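Local coordinates for protein probable acetyltransferases (Chromobacterium violaceum, PDB 3PZJ) that probably transfers an acetyl group from acetyl-CoA to an amine, possibly the N-terminal serine or alanine of a protein, as a GNAT-family acetyltransferase, at the interface of chains A and B. Residues are numbered along the deposited sequence; one frame, centred on the assembly and turned at random. Chains: chain A/B, Probable acetyltransferases.

Contact 1: the interface of chains A and B. Residues chain A 154-155, 201-202, 204; chain B 183-184, 192.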
ATOM      1  N   ARG A 154     -14.593   3.023   2.000  1.00 21.92           N
ATOM      2  CA  ARG A 154     -14.713   2.625   3.429  1.00 22.53           C
ATOM      3  C   ARG A 154     -13.598   3.169   4.316  1.00 21.18           C
ATOM      4  O   ARG A 154     -13.769   3.295   5.509  1.00 21.64           O
ATOM      5  CB  ARG A 154     -14.675   1.086   3.538  1.00 23.34           C
ATOM      6  CG  ARG A 154     -15.829   0.416   2.907  1.00 26.91           C
ATOM      7  CD  ARG A 154     -15.795  -1.078   3.083  1.00 24.46           C
ATOM      8  NE  ARG A 154     -16.102  -1.410   4.415  1.00 24.93           N
ATOM      9  CZ  ARG A 154     -15.373  -2.146   5.234  1.00 24.97           C
ATOM     10  NH1 ARG A 154     -14.194  -2.588   4.904  1.00 26.02           N
ATOM     11  NH2 ARG A 154     -15.836  -2.359   6.472  1.00 28.16           N
ATOM     12  N   ARG A 155     -12.466   3.504   3.728  1.00 19.86           N
ATOM     13  CA  ARG A 155     -11.276   3.882   4.450  1.00 21.46           C
ATOM     14  C   ARG A 155     -10.538   4.963   3.610  1.00 21.66           C
ATOM     15  O   ARG A 155     -10.272   4.720   2.419  1.00 22.51           O
ATOM     16  CB  ARG A 155     -10.374   2.636   4.551  1.00 21.25           C
ATOM     17  CG  ARG A 155      -8.986   2.895   5.165  1.00 20.51           C
ATOM     18  CD  ARG A 155      -8.032   1.721   4.963  1.00 22.97           C
ATOM     19  NE  ARG A 155      -6.679   2.025   5.384  1.00 21.68           N
ATOM     20  CZ  ARG A 155      -6.292   2.286   6.666  1.00 18.57           C
ATOM     21  NH1 ARG A 155      -7.096   2.160   7.703  1.00 20.07           N
ATOM     22  NH2 ARG A 155      -5.070   2.677   6.894  1.00 22.37           N
ATOM     23  N   LEU A 201     -12.559   6.301   8.702  1.00 22.52           N
ATOM     24  CA  LEU A 201     -13.413   5.249   8.271  1.00 22.01           C
ATOM     25  C   LEU A 201     -14.759   5.825   7.914  1.00 22.14           C
ATOM     26  O   LEU A 201     -15.142   6.916   8.391  1.00 22.82           O
ATOM     27  CB  LEU A 201     -13.593   4.255   9.388  1.00 22.98           C
ATOM     28  CG  LEU A 201     -12.376   3.557   9.975  1.00 21.05           C
ATOM     29  CD1 LEU A 201     -12.805   2.385  10.829  1.00 27.70           C
ATOM     30  CD2 LEU A 201     -11.461   3.042   8.818  1.00 19.36           C
ATOM     31  N   ASP A 202     -15.518   5.071   7.126  1.00 23.67           N
ATOM     32  CA  ASP A 202     -16.820   5.526   6.713  1.00 25.97           C
ATOM     33  C   ASP A 202     -17.722   5.812   7.922  1.00 28.50           C
ATOM     34  O   ASP A 202     -18.477   6.765   7.909  1.00 28.74           O
ATOM     35  CB  ASP A 202     -17.491   4.601   5.677  1.00 25.79           C
ATOM     36  CG  ASP A 202     -17.592   3.129   6.062  1.00 28.31           C
ATOM     37  OD1 ASP A 202     -17.110   2.720   7.109  1.00 27.28           O
ATOM     38  OD2 ASP A 202     -18.175   2.350   5.240  1.00 32.28           O
ATOM     39  N   GLU A 204     -16.857   6.788  10.823  1.00 29.68           N
ATOM     40  CA  GLU A 204     -16.379   7.973  11.538  1.00 31.17           C
ATOM     41  C   GLU A 204     -16.832   9.236  10.853  1.00 30.83           C
ATOM     42  O   GLU A 204     -17.209  10.220  11.523  1.00 31.10           O
ATOM     43  CB  GLU A 204     -14.848   7.947  11.651  1.00 30.73           C
ATOM     44  CG  GLU A 204     -14.433   6.963  12.640  1.00 31.79           C
ATOM     45  CD  GLU A 204     -12.965   6.560  12.551  1.00 32.70           C
ATOM     46  OE1 GLU A 204     -12.165   6.904  11.616  1.00 24.98           O
ATOM     47  OE2 GLU A 204     -12.623   5.862  13.483  1.00 35.77           O
TER
ATOM     48  N   ARG B 183      -7.298  -0.266   9.685  1.00 21.14           N
ATOM     49  CA  ARG B 183      -8.705  -0.529   9.899  1.00 22.11           C
ATOM     50  C   ARG B 183      -9.537  -0.504   8.645  1.00 20.93           C
ATOM     51  O   ARG B 183      -9.400   0.379   7.807  1.00 21.24           O
ATOM     52  CB  ARG B 183      -9.257   0.426  10.950  1.00 21.85           C
ATOM     53  CG  ARG B 183      -8.474   0.525  12.231  1.00 24.01           C
ATOM     54  CD  ARG B 183      -8.956   1.749  13.005  1.00 22.53           C
ATOM     55  NE  ARG B 183      -8.893   3.040  12.304  1.00 23.07           N
ATOM     56  CZ  ARG B 183      -9.712   4.087  12.556  1.00 24.70           C
ATOM     57  NH1 ARG B 183     -10.654   4.059  13.514  1.00 24.49           N
ATOM     58  NH2 ARG B 183      -9.579   5.185  11.876  1.00 24.72           N
ATOM     59  N   GLN B 184     -10.416  -1.497   8.461  1.00 19.98           N
ATOM     60  CA  GLN B 184     -11.203  -1.506   7.200  1.00 20.59           C
ATOM     61  C   GLN B 184     -10.349  -1.399   5.941  1.00 20.19           C
ATOM     62  O   GLN B 184     -10.706  -0.719   4.993  1.00 20.78           O
ATOM     63  CB  GLN B 184     -12.325  -0.401   7.181  1.00 22.56           C
ATOM     64  CG  GLN B 184     -13.318  -0.547   8.340  1.00 22.41           C
ATOM     65  CD  GLN B 184     -14.545   0.283   8.344  1.00 23.66           C
ATOM     66  OE1 GLN B 184     -15.357   0.142   9.267  1.00 22.59           O
ATOM     67  NE2 GLN B 184     -14.755   1.138   7.333  1.00 22.08           N
ATOM     68  N   ASN B 192     -15.590  -7.594   6.526  1.00 27.70           N
ATOM     69  CA  ASN B 192     -14.532  -6.666   6.859  1.00 27.62           C
ATOM     70  C   ASN B 192     -13.168  -7.337   7.110  1.00 27.14           C
ATOM     71  O   ASN B 192     -13.096  -8.360   7.788  1.00 26.74           O
ATOM     72  CB  ASN B 192     -14.857  -5.886   8.119  1.00 26.98           C
ATOM     73  CG  ASN B 192     -13.777  -4.807   8.413  1.00 26.40           C
ATOM     74  OD1 ASN B 192     -13.563  -3.886   7.629  1.00 24.36           O
ATOM     75  ND2 ASN B 192     -13.062  -4.981   9.482  1.00 26.86           N
TER
HETATM   76  O   HOH W   1     -12.345  -1.887   2.954  1.00 28.30           O
HETATM   77  O   HOH W   2     -16.888   2.442  10.077  1.00 31.12           O
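The guanidinium of A:Arg154 and the side-chain amide of B:Gln184 stack nearly parallel, their planes 13° apart, with the amide nitrogen lying toward the rim of the guanidinium face. The contact joins two copies of a GNAT-family acetyltransferase in a two-fold assembly, which may or may not be the biological dimer. At the edge of the same guanidinium sits B:Asn192, whose OD1 takes hydrogen bonds from both terminal nitrogens, NH1 at 3.1 Å and NH2 at 3.0 Å of A:Arg154. NH1 approaches in the carbonyl plane and NH2 from above it, a forked grip that should fix the rotation of the guanidinium. A bend at chi3 (73°) turns the end of A:Arg154 toward B:Asn192. In B:Arg183 one guanidinium face is covered at its centre by CG of A:Leu201, and the edge meets the carboxylate of A:Glu204 end-on. This salt bridge pairs NH1 of B:Arg183 with OE2 of A:Glu204 at 2.7 Å and NH2 with OE1, the two planes turned 37° against each other. The backbone N of A:Leu201 also donates to OE1 of A:Glu204, at 3.0 Å from above the carboxylate plane, which should help hold the acid in place.

B:Gln184, in the loop between strands 177-182 and 185-188, reaches over A:Leu201 with its chain extended beyond CG. Its NE2 gives a nearly straight hydrogen bond to OD1 of A:Asp202 (2.8 Å), arriving from above the carboxylate plane. One water joins OE1 of B:Gln184 to the same OD1, and another links its backbone O to NH1 of A:Arg154. From strand 155-161, A:Arg155 donates through NH1 to the backbone O of B:Arg183 (2.9 Å), on a lone pair.

Contact 2: the interface of chains A and B. Residues chain A 185-187; chain B 116-117, 119, 154.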
ATOM      1  N   ALA A 185      10.300   2.897   5.933  1.00 22.99           N
ATOM      2  CA  ALA A 185       9.383   2.599   4.840  1.00 24.20           C
ATOM      3  C   ALA A 185       9.986   3.013   3.520  1.00 24.94           C
ATOM      4  O   ALA A 185       9.826   2.309   2.475  1.00 25.49           O
ATOM      5  CB  ALA A 185       8.049   3.335   5.081  1.00 24.03           C
HETATM    6  N   MSE A 186      10.684   4.155   3.539  1.00 25.97           N
HETATM    7  CA  MSE A 186      11.296   4.691   2.328  1.00 27.86           C
HETATM    8  C   MSE A 186      12.717   5.287   2.515  1.00 28.04           C
HETATM    9  O   MSE A 186      13.137   5.588   3.605  1.00 26.25           O
HETATM   10  CB  MSE A 186      10.374   5.809   1.741  1.00 28.66           C
HETATM   11  CG  MSE A 186       9.043   5.362   1.304  1.00 30.10           C
HETATM   12 SE   MSE A 186       7.666   6.805   1.011  0.80 37.21          SE
HETATM   13  CE  MSE A 186       8.593   7.510  -0.522  1.00 41.95           C
ATOM     14  N   VAL A 187      13.429   5.434   1.411  1.00 29.13           N
ATOM     15  CA  VAL A 187      14.607   6.261   1.377  1.00 31.03           C
ATOM     16  C   VAL A 187      14.264   7.456   0.518  1.00 30.76           C
ATOM     17  O   VAL A 187      13.984   7.312  -0.688  1.00 34.47           O
ATOM     18  CB  VAL A 187      15.801   5.470   0.812  1.00 32.50           C
ATOM     19  CG1 VAL A 187      17.055   6.389   0.613  1.00 30.82           C
ATOM     20  CG2 VAL A 187      16.134   4.357   1.777  1.00 32.72           C
TER
ATOM     21  N   ALA B 116      14.295   0.347  -4.704  1.00 29.63           N
ATOM     22  CA  ALA B 116      14.827   1.702  -4.553  1.00 29.98           C
ATOM     23  C   ALA B 116      14.666   2.135  -3.165  1.00 29.86           C
ATOM     24  O   ALA B 116      15.418   3.015  -2.694  1.00 31.04           O
ATOM     25  CB  ALA B 116      14.055   2.718  -5.502  1.00 31.16           C
ATOM     26  N   HIS B 117      13.683   1.537  -2.472  1.00 28.20           N
ATOM     27  CA  HIS B 117      13.474   1.816  -1.059  1.00 27.29           C
ATOM     28  C   HIS B 117      13.923   0.753  -0.140  1.00 27.10           C
ATOM     29  O   HIS B 117      13.939   0.965   1.039  1.00 31.54           O
ATOM     30  CB  HIS B 117      12.030   2.138  -0.810  1.00 29.39           C
ATOM     31  CG  HIS B 117      11.595   3.431  -1.413  1.00 31.58           C
ATOM     32  ND1 HIS B 117      10.454   3.539  -2.175  1.00 40.70           N
ATOM     33  CD2 HIS B 117      12.066   4.693  -1.274  1.00 34.40           C
ATOM     34  CE1 HIS B 117      10.293   4.802  -2.554  1.00 38.83           C
ATOM     35  NE2 HIS B 117      11.263   5.519  -2.026  1.00 38.85           N
ATOM     36  N   ALA B 119      12.402  -1.870   0.444  1.00 26.07           N
ATOM     37  CA  ALA B 119      11.242  -2.275   1.190  1.00 24.76           C
ATOM     38  C   ALA B 119      10.648  -3.512   0.476  1.00 24.97           C
ATOM     39  O   ALA B 119      10.685  -3.602  -0.750  1.00 27.14           O
ATOM     40  CB  ALA B 119      10.193  -1.102   1.242  1.00 26.47           C
ATOM     41  N   ARG B 154      16.083  -3.024   3.660  1.00 25.86           N
ATOM     42  CA  ARG B 154      16.019  -2.256   4.950  1.00 27.38           C
ATOM     43  C   ARG B 154      14.795  -2.596   5.848  1.00 26.12           C
ATOM     44  O   ARG B 154      14.818  -2.533   7.097  1.00 26.78           O
ATOM     45  CB  ARG B 154      15.961  -0.767   4.592  1.00 26.54           C
ATOM     46  CG  ARG B 154      17.209  -0.261   3.848  1.00 29.92           C
ATOM     47  CD  ARG B 154      17.186   1.226   3.747  1.00 29.46           C
ATOM     48  NE  ARG B 154      17.536   1.821   5.045  1.00 31.64           N
ATOM     49  CZ  ARG B 154      16.854   2.774   5.666  1.00 32.31           C
ATOM     50  NH1 ARG B 154      15.687   3.240   5.192  1.00 34.03           N
ATOM     51  NH2 ARG B 154      17.273   3.207   6.844  1.00 31.31           N
TER
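B:His117 lays its imidazole against the selenomethionine A:Met186, whose CG stands over the centre of one ring face at 3.9 Å from the ring centroid, a CH-pi contact. The two side chains run side by side and point the same way, so the aliphatic chain follows the ring over much of its length. CB of A:Met186 touches the ring at CD2 of B:His117 (3.6 Å), while its terminal methyl CE comes down near NE2 (3.7 Å). That return of the methyl toward the imidazole follows from the bend about the CG-SE bond, chi3 68°, after a largely extended chi2.

The edge of the same imidazole faces the backbone of A:Val187, with the carbonyl carbon of this residue close to the ring plane. A side chain on one face and a main chain at the rim should limit the rotation of the ring. The position of the histidine on the loop before strand 119-127 of the GNAT-fold acetyltransferase sets it against strand 185-188 of the other subunit, in a two-fold pairing that need not be the biological one.

In A:Val187, chi1 of 174° puts CG1 anti to the backbone N and so points CG2, beside that N, at B:Arg154. The arginine side chain crosses the valine at about a right angle and meets CG2 through CD at 3.8 Å. A bend at chi3 of B:Arg154 turns NH1 toward the same methyl, 3.6 Å from CG2 of A:Val187. Beside the histidine, the methyl CB of B:Ala119 packs against the backbone O of A:Ala185 at 3.6 Å.

The C-alpha centres of contact 1 and contact 2 lie about 27 Å apart, toward opposite ends of the interface. Both use the same arginine, as A:Arg154 in contact 1 and B:Arg154 in contact 2. The 183-188 segment is likewise shared: B:Arg183 and B:Gln184 serve contact 1, and A:Ala185 to A:Val187 serve contact 2. By the two-fold symmetry, the twin of contact 2 lies beside contact 1, so each end combines a polar patch with one that, among the residues described, is mainly packing. Each subunit thus sets this segment against the arginine region of the other, in a dimer whose biological relevance remains an inference.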